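Local coordinates for aminoacyl-tRNA synthetase (Cryptosporidium parvum, PDB 5F9Z), which probably charges tRNA(Pro) with proline at the expense of ATP, as a class II prolyl-tRNA synthetase, and here holds the inhibitor halofuginone beside an ATP analogue, at residues A[125-130]-A[250-254]; A[169-173]-A[274-278]; A[188-192]-A[224-228]. One frame throughout, in Å; residues are numbered along the deposited sequence.

Contact 1: A[125-130]-A[250-254]; sequences ETIMYP and FSKMF. With HFG (7-bromo-6-chloro-3-{3-[(2R,3S)-3-hydroxypiperidin-2-yl]-2-oxopropyl}quinazolin-4(3H)-one), chain E.
F254 lays one face of its ring over the CB of Y129, a CH-pi contact with that CB 4.0 Å from the ring centroid and 20° off the normal. Both segments are helical, 125-130 with the bond Y129 N to E125 O at 3.1 Å but kinked at P130, whose N makes no bond to the turn before, and 250-254 with F254 N to F250 O at 3.0 Å; their short axes come within 10.5 Å and cross at -71°. The CA atoms come closest at P130 and F254, 5.9 Å apart, and P130 CG lies 3.6 Å from F254 CE1. The Y129 ring, chi1 m, turns its edge to two faces in offset edge-to-face pairs: F250, centroids 5.2 Å apart and planes at 67°, and F254, 5.9 Å and 80°. With F250 and F254 also in m, one helical turn apart, the three rings form an aromatic cluster that joins helix 125-135 to helix 249-254 in the class II catalytic core. Y129 CE2 touches F250 CG at 3.5 Å. On the same face of F250 sits E125, its CG 4.1 Å from F250 CZ, while T126 CA approaches F254 CZ at 4.0 Å. The polar ends turn elsewhere: Y129 OH hydrogen-bonds H175 of strand 168-178, and E125 OE1 hydrogen-bonds T123 OG1, with the E125 carboxylate lying at the piperidine end of the halofuginone pocket.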
loop_
_atom_site.group_PDB
_atom_site.type_symbol
_atom_site.label_atom_id
_atom_site.label_comp_id
_atom_site.label_asym_id
_atom_site.label_seq_id
_atom_site.Cartn_x
_atom_site.Cartn_y
_atom_site.Cartn_z
ATOM N N GLU A 125 -1.543 21.170 2.172
ATOM C CA GLU A 125 -1.146 22.019 3.291
ATOM C C GLU A 125 -1.370 23.487 2.961
ATOM O O GLU A 125 -1.939 24.239 3.759
ATOM C CB GLU A 125 0.321 21.778 3.648
ATOM C CG GLU A 125 0.597 20.474 4.368
ATOM C CD GLU A 125 0.783 19.310 3.423
ATOM O OE1 GLU A 125 0.460 19.456 2.227
ATOM O OE2 GLU A 125 1.258 18.249 3.877
ATOM N N THR A 126 -0.924 23.909 1.779
ATOM C CA THR A 126 -1.108 25.291 1.357
ATOM C C THR A 126 -2.576 25.614 1.101
ATOM O O THR A 126 -3.013 26.746 1.336
ATOM C CB THR A 126 -0.264 25.549 0.108
ATOM O OG1 THR A 126 1.111 25.708 0.482
ATOM C CG2 THR A 126 -0.734 26.781 -0.609
ATOM N N ILE A 127 -3.354 24.633 0.643
ATOM C CA ILE A 127 -4.757 24.887 0.330
ATOM C C ILE A 127 -5.585 25.001 1.605
ATOM O O ILE A 127 -6.431 25.894 1.734
ATOM C CB ILE A 127 -5.297 23.785 -0.600
ATOM C CG1 ILE A 127 -4.445 23.696 -1.868
ATOM C CG2 ILE A 127 -6.757 24.040 -0.943
ATOM C CD1 ILE A 127 -4.790 22.519 -2.754
ATOM N N MET A 128 -5.348 24.111 2.570
ATOM C CA MET A 128 -6.227 23.978 3.727
ATOM C C MET A 128 -5.841 24.890 4.886
ATOM O O MET A 128 -6.721 25.492 5.513
ATOM C CB MET A 128 -6.238 22.524 4.205
ATOM C CG MET A 128 -6.713 21.526 3.161
ATOM S SD MET A 128 -6.446 19.816 3.667
ATOM C CE MET A 128 -7.354 19.778 5.206
ATOM N N TYR A 129 -4.549 25.005 5.187
ATOM C CA TYR A 129 -4.136 25.668 6.420
ATOM C C TYR A 129 -4.507 27.149 6.502
ATOM O O TYR A 129 -4.793 27.608 7.621
ATOM C CB TYR A 129 -2.625 25.480 6.627
ATOM C CG TYR A 129 -2.213 24.036 6.848
ATOM C CD1 TYR A 129 -3.166 23.045 7.060
ATOM C CD2 TYR A 129 -0.876 23.669 6.852
ATOM C CE1 TYR A 129 -2.797 21.729 7.259
ATOM C CE2 TYR A 129 -0.497 22.355 7.055
ATOM C CZ TYR A 129 -1.463 21.389 7.256
ATOM O OH TYR A 129 -1.094 20.080 7.456
ATOM N N PRO A 130 -4.507 27.939 5.420
ATOM C CA PRO A 130 -5.060 29.299 5.531
ATOM C C PRO A 130 -6.498 29.322 6.016
ATOM O O PRO A 130 -6.932 30.325 6.596
ATOM C CB PRO A 130 -4.935 29.843 4.103
ATOM C CG PRO A 130 -3.768 29.132 3.546
ATOM C CD PRO A 130 -3.812 27.745 4.135
ATOM N N PHE A 250 3.761 24.535 10.843
ATOM C CA PHE A 250 2.797 25.060 9.884
ATOM C C PHE A 250 1.845 26.069 10.515
ATOM O O PHE A 250 1.403 27.002 9.836
ATOM C CB PHE A 250 2.002 23.919 9.247
ATOM C CG PHE A 250 2.701 23.269 8.091
ATOM C CD1 PHE A 250 2.781 23.911 6.866
ATOM C CD2 PHE A 250 3.274 22.015 8.223
ATOM C CE1 PHE A 250 3.423 23.318 5.795
ATOM C CE2 PHE A 250 3.917 21.415 7.155
ATOM C CZ PHE A 250 3.992 22.068 5.940
ATOM N N SER A 251 1.519 25.904 11.799
ATOM C CA SER A 251 0.636 26.861 12.455
ATOM C C SER A 251 1.320 28.208 12.659
ATOM O O SER A 251 0.656 29.250 12.615
ATOM C CB SER A 251 0.147 26.298 13.789
ATOM O OG SER A 251 1.231 26.025 14.657
ATOM N N LYS A 252 2.636 28.209 12.881
ATOM C CA LYS A 252 3.364 29.470 12.991
ATOM C C LYS A 252 3.394 30.212 11.662
ATOM O O LYS A 252 3.235 31.437 11.624
ATOM C CB LYS A 252 4.789 29.217 13.485
ATOM C CG LYS A 252 4.913 28.946 14.974
ATOM C CD LYS A 252 6.318 28.472 15.322
ATOM C CE LYS A 252 6.489 28.279 16.819
ATOM N NZ LYS A 252 7.816 27.692 17.152
ATOM N N MET A 253 3.590 29.487 10.559
ATOM C CA MET A 253 3.764 30.128 9.262
ATOM C C MET A 253 2.440 30.454 8.579
ATOM O O MET A 253 2.425 31.268 7.649
ATOM C CB MET A 253 4.639 29.245 8.362
ATOM C CG MET A 253 3.934 28.538 7.219
ATOM S SD MET A 253 5.020 27.299 6.480
ATOM C CE MET A 253 4.412 27.237 4.796
ATOM N N PHE A 254 1.332 29.863 9.027
ATOM C CA PHE A 254 0.010 30.191 8.511
ATOM C C PHE A 254 -0.862 30.921 9.522
ATOM O O PHE A 254 -1.984 31.310 9.183
ATOM C CB PHE A 254 -0.709 28.924 8.034
ATOM C CG PHE A 254 -0.259 28.446 6.685
ATOM C CD1 PHE A 254 -0.704 29.071 5.532
ATOM C CD2 PHE A 254 0.610 27.376 6.569
ATOM C CE1 PHE A 254 -0.290 28.637 4.287
ATOM C CE2 PHE A 254 1.025 26.936 5.327
ATOM C CZ PHE A 254 0.575 27.566 4.185
HETATM O "O4'" HFG E . 3.027 15.946 1.152
HETATM C C21 HFG E . 3.901 15.894 1.967
HETATM C "C3'" HFG E . 3.569 15.725 3.467
HETATM C "C2'" HFG E . 2.149 15.215 3.719
HETATM N "N1'" HFG E . 1.202 16.074 3.148
HETATM C "C6'" HFG E . -0.056 15.417 2.957
HETATM C "C5'" HFG E . -0.189 14.148 3.803
HETATM C "C4'" HFG E . 0.819 13.179 3.488
HETATM C C39 HFG E . 2.039 13.791 3.132
HETATM O "O7'" HFG E . 3.205 12.968 3.659
HETATM C "C1'" HFG E . 5.474 15.993 1.496
HETATM N N3 HFG E . 5.548 16.538 0.074
HETATM C C4 HFG E . 5.218 17.864 -0.172
HETATM O O11 HFG E . 4.870 18.600 0.753
HETATM C C10 HFG E . 5.285 18.353 -1.444
HETATM C C5 HFG E . 4.954 19.725 -1.739
HETATM C C2 HFG E . 5.923 15.753 -0.913
HETATM N N1 HFG E . 5.999 16.196 -2.177
HETATM C C9 HFG E . 5.683 17.497 -2.454
HETATM C C8 HFG E . 5.762 17.964 -3.775
HETATM C C7 HFG E . 5.434 19.312 -4.060
HETATM BR BR1 HFG E . 5.544 19.957 -5.903
HETATM C C6 HFG E . 5.031 20.181 -3.034
HETATM CL CL1 HFG E . 4.625 21.858 -3.396
#

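Contact 2: A[169-173]-A[274-278]; sequences FLWQE and GLTTR. With ANP (phosphoaminophosphonic acid-adenylate ester), chain D; HFG (7-bromo-6-chloro-3-{3-[(2R,3S)-3-hydroxypiperidin-2-yl]-2-oxopropyl}quinazolin-4(3H)-one), chain E.
Strands 169-173 and 274-276 run antiparallel, their short axes 4.6 Å apart at 157°. W171 faces T276 in a non-hydrogen-bonded pair, CA to CA 4.0 Å; Q172 and L275 form the hydrogen-bonded pair, with Q172 N to L275 O at 2.9 Å and L275 N to Q172 O at 3.2 Å; E173 and G274 make the next non-hydrogen-bonded pair, CA to CA 4.6 Å. Beyond the strand end, T277 N still donates to L170 O at 3.0 Å. T277 has turned to phi/psi -64/-5, and T276 OG1 accepts from R278 N at 3.1 Å, a capping bond leading into helix 278-287. W171 and T276, both chi1 p, share one sheet face, W171 CB 3.4 Å from T276 CG2; F169 CE1 meets that methyl at 3.6 Å. This is the antiparallel sheet floor of a class II synthetase active site. Adenine C2 of ANP lies over a face of the F169 ring, and T276 OG1 donates to ANP N3 at 2.8 Å. W171 CH2 lies 3.3 Å from HFG C6'. G274 N is 3.6 Å from HFG C4', and a CB on G274 would clash with that atom. On the other face, Q172 OE1 hydrogen-bonds Y195 OH of helix 181-202. One threonine hydroxyl thus donates to adenine N3 and accepts from R278 N, so the residue contacting the base also caps the turn into the next helix.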
loop_
_atom_site.group_PDB
_atom_site.type_symbol
_atom_site.label_atom_id
_atom_site.label_comp_id
_atom_site.label_asym_id
_atom_site.label_seq_id
_atom_site.Cartn_x
_atom_site.Cartn_y
_atom_site.Cartn_z
ATOM N N PHE A 169 -1.786 10.004 -8.821
ATOM C CA PHE A 169 -2.182 8.921 -7.941
ATOM C C PHE A 169 -3.365 9.364 -7.096
ATOM O O PHE A 169 -3.539 10.551 -6.812
ATOM C CB PHE A 169 -1.027 8.461 -7.033
ATOM C CG PHE A 169 -0.408 9.562 -6.216
ATOM C CD1 PHE A 169 -0.908 9.882 -4.964
ATOM C CD2 PHE A 169 0.692 10.259 -6.687
ATOM C CE1 PHE A 169 -0.334 10.887 -4.206
ATOM C CE2 PHE A 169 1.272 11.264 -5.934
ATOM C CZ PHE A 169 0.760 11.576 -4.692
ATOM N N LEU A 170 -4.190 8.394 -6.719
ATOM C CA LEU A 170 -5.253 8.626 -5.758
ATOM C C LEU A 170 -4.694 8.435 -4.359
ATOM O O LEU A 170 -3.888 7.531 -4.119
ATOM C CB LEU A 170 -6.421 7.668 -5.994
ATOM C CG LEU A 170 -7.027 7.690 -7.396
ATOM C CD1 LEU A 170 -8.213 6.743 -7.475
ATOM C CD2 LEU A 170 -7.433 9.104 -7.775
ATOM N N TRP A 171 -5.108 9.295 -3.435
ATOM C CA TRP A 171 -4.602 9.175 -2.081
ATOM C C TRP A 171 -5.628 9.696 -1.090
ATOM O O TRP A 171 -6.679 10.229 -1.454
ATOM C CB TRP A 171 -3.248 9.892 -1.920
ATOM C CG TRP A 171 -3.253 11.367 -1.553
ATOM C CD1 TRP A 171 -4.291 12.257 -1.646
ATOM C CD2 TRP A 171 -2.139 12.112 -1.043
ATOM N NE1 TRP A 171 -3.891 13.499 -1.216
ATOM C CE2 TRP A 171 -2.575 13.436 -0.843
ATOM C CE3 TRP A 171 -0.815 11.784 -0.735
ATOM C CZ2 TRP A 171 -1.733 14.432 -0.351
ATOM C CZ3 TRP A 171 0.018 12.774 -0.245
ATOM C CH2 TRP A 171 -0.444 14.081 -0.059
ATOM N N GLN A 172 -5.292 9.521 0.179
ATOM C CA GLN A 172 -6.008 10.095 1.301
ATOM C C GLN A 172 -5.024 10.979 2.049
ATOM O O GLN A 172 -3.880 10.576 2.275
ATOM C CB GLN A 172 -6.568 8.976 2.190
ATOM C CG GLN A 172 -6.793 9.316 3.643
ATOM C CD GLN A 172 -5.518 9.284 4.457
ATOM O OE1 GLN A 172 -4.741 8.331 4.386
ATOM N NE2 GLN A 172 -5.278 10.346 5.206
ATOM N N GLU A 173 -5.448 12.188 2.411
ATOM C CA GLU A 173 -4.620 13.073 3.223
ATOM C C GLU A 173 -5.457 13.616 4.369
ATOM O O GLU A 173 -6.473 14.281 4.144
ATOM C CB GLU A 173 -4.012 14.211 2.393
ATOM C CG GLU A 173 -4.982 15.012 1.546
ATOM C CD GLU A 173 -4.324 16.230 0.923
ATOM O OE1 GLU A 173 -3.433 16.822 1.570
ATOM O OE2 GLU A 173 -4.689 16.591 -0.217
ATOM N N GLY A 274 -0.776 10.410 5.108
ATOM C CA GLY A 274 -1.213 10.093 3.758
ATOM C C GLY A 274 -0.964 8.648 3.394
ATOM O O GLY A 274 0.011 8.032 3.838
ATOM N N LEU A 275 -1.862 8.106 2.573
ATOM C CA LEU A 275 -1.734 6.776 1.992
ATOM C C LEU A 275 -2.263 6.835 0.568
ATOM O O LEU A 275 -3.302 7.451 0.314
ATOM C CB LEU A 275 -2.498 5.721 2.810
ATOM C CG LEU A 275 -2.423 4.258 2.355
ATOM C CD1 LEU A 275 -2.409 3.331 3.558
ATOM C CD2 LEU A 275 -3.585 3.901 1.437
ATOM N N THR A 276 -1.554 6.196 -0.355
ATOM C CA THR A 276 -1.841 6.307 -1.779
ATOM C C THR A 276 -2.141 4.934 -2.371
ATOM O O THR A 276 -2.078 3.905 -1.691
ATOM C CB THR A 276 -0.666 6.942 -2.524
ATOM O OG1 THR A 276 0.435 6.027 -2.523
ATOM C CG2 THR A 276 -0.239 8.225 -1.847
ATOM N N THR A 277 -2.454 4.933 -3.671
ATOM C CA THR A 277 -2.639 3.710 -4.444
ATOM C C THR A 277 -1.366 2.878 -4.551
ATOM O O THR A 277 -1.418 1.781 -5.118
ATOM C CB THR A 277 -3.154 4.047 -5.845
ATOM O OG1 THR A 277 -2.454 5.192 -6.348
ATOM C CG2 THR A 277 -4.642 4.343 -5.805
ATOM N N ARG A 278 -0.235 3.376 -4.042
ATOM C CA ARG A 278 0.977 2.564 -3.957
ATOM C C ARG A 278 0.740 1.278 -3.175
ATOM O O ARG A 278 1.361 0.249 -3.468
ATOM C CB ARG A 278 2.098 3.385 -3.314
ATOM C CG ARG A 278 3.294 2.580 -2.839
ATOM C CD ARG A 278 4.319 3.470 -2.162
ATOM N NE ARG A 278 4.974 4.373 -3.104
ATOM C CZ ARG A 278 6.055 5.091 -2.820
ATOM N NH1 ARG A 278 6.607 5.011 -1.616
ATOM N NH2 ARG A 278 6.586 5.888 -3.738
HETATM P PG ANP D . 9.097 10.248 -2.094
HETATM O O1G ANP D . 10.457 10.852 -1.942
HETATM O O2G ANP D . 9.248 8.729 -2.487
HETATM O O3G ANP D . 8.306 10.998 -3.239
HETATM P PB ANP D . 7.168 11.631 -0.583
HETATM O O1B ANP D . 7.570 12.641 0.530
HETATM O O2B ANP D . 7.133 12.335 -1.900
HETATM N N3B ANP D . 8.266 10.361 -0.620
HETATM P PA ANP D . 4.650 11.865 0.493
HETATM O O1A ANP D . 4.473 13.204 -0.109
HETATM O O2A ANP D . 5.044 11.887 1.972
HETATM O O3A ANP D . 5.763 11.030 -0.272
HETATM O "O5'" ANP D . 3.305 11.055 0.268
HETATM C "C5'" ANP D . 2.795 10.140 1.262
HETATM C "C4'" ANP D . 3.005 8.726 0.783
HETATM O "O4'" ANP D . 2.511 8.604 -0.563
HETATM C "C3'" ANP D . 4.456 8.268 0.712
HETATM O "O3'" ANP D . 4.876 7.744 1.966
HETATM C "C2'" ANP D . 4.414 7.182 -0.368
HETATM O "O2'" ANP D . 4.110 5.907 0.184
HETATM C "C1'" ANP D . 3.276 7.655 -1.284
HETATM N N9 ANP D . 3.719 8.281 -2.526
HETATM C C8 ANP D . 4.617 9.307 -2.662
HETATM N N7 ANP D . 4.821 9.679 -3.903
HETATM C C5 ANP D . 3.992 8.842 -4.636
HETATM C C6 ANP D . 3.742 8.727 -6.017
HETATM N N6 ANP D . 4.328 9.489 -6.945
HETATM N N1 ANP D . 2.856 7.787 -6.419
HETATM C C2 ANP D . 2.268 7.021 -5.496
HETATM N N3 ANP D . 2.425 7.039 -4.170
HETATM C C4 ANP D . 3.305 7.978 -3.801
HETATM O "O4'" HFG E . 3.027 15.946 1.152
HETATM C C21 HFG E . 3.901 15.894 1.967
HETATM C "C3'" HFG E . 3.569 15.725 3.467
HETATM C "C2'" HFG E . 2.149 15.215 3.719
HETATM N "N1'" HFG E . 1.202 16.074 3.148
HETATM C "C6'" HFG E . -0.056 15.417 2.957
HETATM C "C5'" HFG E . -0.189 14.148 3.803
HETATM C "C4'" HFG E . 0.819 13.179 3.488
HETATM C C39 HFG E . 2.039 13.791 3.132
HETATM O "O7'" HFG E . 3.205 12.968 3.659
HETATM C "C1'" HFG E . 5.474 15.993 1.496
HETATM N N3 HFG E . 5.548 16.538 0.074
HETATM C C4 HFG E . 5.218 17.864 -0.172
HETATM O O11 HFG E . 4.870 18.600 0.753
HETATM C C10 HFG E . 5.285 18.353 -1.444
HETATM C C5 HFG E . 4.954 19.725 -1.739
HETATM C C2 HFG E . 5.923 15.753 -0.913
HETATM N N1 HFG E . 5.999 16.196 -2.177
HETATM C C9 HFG E . 5.683 17.497 -2.454
HETATM C C8 HFG E . 5.762 17.964 -3.775
HETATM C C7 HFG E . 5.434 19.312 -4.060
HETATM BR BR1 HFG E . 5.544 19.957 -5.903
HETATM C C6 HFG E . 5.031 20.181 -3.034
HETATM CL CL1 HFG E . 4.625 21.858 -3.396
#

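Contact 3: A[188-192]-A[224-228]; sequences VDIIL and TKSIE
L192 and K225 bury by far the most surface, 88 and 86 Å²; D189 (32 Å²) and I227 (30 Å²) add much less. Helix 188-192, with L192 N bonded to V188 O at 3.0 Å, runs almost parallel to the extended strand 224-228: the short axes lie 9.0 Å apart at 12°, and the CA atoms come nearest at L192 and S226, 6.8 Å. L192 points at the strand in a t, p rotamer. Its CD2 rests 3.7 Å from K225 CB, and its CD1 lies 3.5 Å from S226 C and 3.9 Å from I227 CG2, so the leucine tip sits over the strand backbone between the two side chains. K225, chi1 m and trans from there on, reaches across toward the start of segment 188-192, passing V188 CG1 at 4.2 Å from its CD. At its end NZ forms a salt bridge with D189 OD1, modelled very short at 2.4 Å; D189, chi1 m, starts sideways but brings its carboxylate round to the strand. S226 turns away, its OG donating to E228 OE1 at 2.8 Å. What results is a helix packed on one face of the catalytic sheet by an apolar centre with the D189-K225 salt bridge beside it. I227 continues the packing onto Y195, A196 and Y199 farther along helix 181-202, while strand 223-231 lies between strands 208-211 and 236-247.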
loop_
_atom_site.group_PDB
_atom_site.type_symbol
_atom_site.label_atom_id
_atom_site.label_comp_id
_atom_site.label_asym_id
_atom_site.label_seq_id
_atom_site.Cartn_x
_atom_site.Cartn_y
_atom_site.Cartn_z
ATOM N N VAL A 188 -0.746 10.979 15.754
ATOM C CA VAL A 188 0.230 10.451 14.804
ATOM C C VAL A 188 0.365 8.941 14.967
ATOM O O VAL A 188 0.339 8.189 13.986
ATOM C CB VAL A 188 1.588 11.157 14.978
ATOM C CG1 VAL A 188 2.633 10.535 14.064
ATOM C CG2 VAL A 188 1.454 12.644 14.706
ATOM N N ASP A 189 0.509 8.480 16.211
ATOM C CA ASP A 189 0.650 7.049 16.462
ATOM C C ASP A 189 -0.628 6.289 16.135
ATOM O O ASP A 189 -0.567 5.142 15.677
ATOM C CB ASP A 189 1.050 6.808 17.919
ATOM C CG ASP A 189 2.403 7.391 18.256
ATOM O OD1 ASP A 189 3.268 7.432 17.358
ATOM O OD2 ASP A 189 2.600 7.808 19.415
ATOM N N ILE A 190 -1.790 6.903 16.370
ATOM C CA ILE A 190 -3.059 6.242 16.070
ATOM C C ILE A 190 -3.180 5.983 14.573
ATOM O O ILE A 190 -3.555 4.885 14.144
ATOM C CB ILE A 190 -4.236 7.083 16.598
ATOM C CG1 ILE A 190 -4.421 6.860 18.100
ATOM C CG2 ILE A 190 -5.515 6.756 15.839
ATOM C CD1 ILE A 190 -5.449 7.774 18.732
ATOM N N ILE A 191 -2.858 6.987 13.757
ATOM C CA ILE A 191 -2.976 6.833 12.311
ATOM C C ILE A 191 -1.945 5.839 11.791
ATOM O O ILE A 191 -2.233 5.040 10.892
ATOM C CB ILE A 191 -2.848 8.201 11.618
ATOM C CG1 ILE A 191 -4.000 9.118 12.032
ATOM C CG2 ILE A 191 -2.835 8.032 10.113
ATOM C CD1 ILE A 191 -5.364 8.611 11.612
ATOM N N LEU A 192 -0.732 5.866 12.349
ATOM C CA LEU A 192 0.308 4.944 11.901
ATOM C C LEU A 192 -0.101 3.495 12.136
ATOM O O LEU A 192 0.132 2.631 11.282
ATOM C CB LEU A 192 1.627 5.250 12.611
ATOM C CG LEU A 192 2.831 4.439 12.129
ATOM C CD1 LEU A 192 3.178 4.804 10.694
ATOM C CD2 LEU A 192 4.026 4.644 13.043
ATOM N N THR A 224 8.471 12.505 11.803
ATOM C CA THR A 224 7.827 11.771 10.719
ATOM C C THR A 224 7.941 10.282 11.014
ATOM O O THR A 224 9.041 9.718 10.973
ATOM C CB THR A 224 8.452 12.104 9.365
ATOM O OG1 THR A 224 8.184 13.472 9.035
ATOM C CG2 THR A 224 7.880 11.205 8.280
ATOM N N LYS A 225 6.814 9.653 11.321
ATOM C CA LYS A 225 6.742 8.211 11.481
ATOM C C LYS A 225 6.178 7.591 10.209
ATOM O O LYS A 225 5.402 8.219 9.484
ATOM C CB LYS A 225 5.882 7.837 12.689
ATOM C CG LYS A 225 6.419 8.384 14.002
ATOM C CD LYS A 225 5.648 7.850 15.194
ATOM C CE LYS A 225 6.280 8.309 16.498
ATOM N NZ LYS A 225 5.581 7.748 17.688
ATOM N N SER A 226 6.584 6.355 9.934
ATOM C CA SER A 226 6.206 5.714 8.686
ATOM C C SER A 226 6.150 4.206 8.875
ATOM O O SER A 226 6.585 3.664 9.893
ATOM C CB SER A 226 7.183 6.065 7.561
ATOM O OG SER A 226 8.446 5.465 7.789
ATOM N N ILE A 227 5.593 3.538 7.870
ATOM C CA ILE A 227 5.655 2.088 7.739
ATOM C C ILE A 227 6.433 1.790 6.465
ATOM O O ILE A 227 6.086 2.288 5.387
ATOM C CB ILE A 227 4.258 1.448 7.704
ATOM C CG1 ILE A 227 3.307 2.259 6.822
ATOM C CG2 ILE A 227 3.692 1.327 9.106
ATOM C CD1 ILE A 227 1.965 1.592 6.607
ATOM N N GLU A 228 7.493 0.999 6.591
ATOM C CA GLU A 228 8.371 0.690 5.471
ATOM C C GLU A 228 8.085 -0.715 4.961
ATOM O O GLU A 228 8.096 -1.678 5.736
ATOM C CB GLU A 228 9.841 0.811 5.878
ATOM C CG GLU A 228 10.264 2.202 6.330
ATOM C CD GLU A 228 10.133 3.244 5.235
ATOM O OE1 GLU A 228 9.400 4.233 5.437
ATOM O OE2 GLU A 228 10.762 3.071 4.169
#

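All four elements of contacts 1 and 2, and both of contact 3, belong to the class II synthetase core. Contacts 1 and 2 cross along the chain, while contact 3 is nested within the loops closed by both. Contact 2 pairs neighbouring strands, 168-178 and 265-276; strand 236-247 links the latter to strand 223-231 of contact 3, whose helix 181-202 directly follows strand 168-178. The centres of contacts 2 and 3 lie about 14 Å apart, and that of contact 1 about 21 Å from each. None touches another, yet contacts 1 and 2 both reach halofuginone, and contact 2 also holds ANP, so one pocket is assembled from segments distant in sequence.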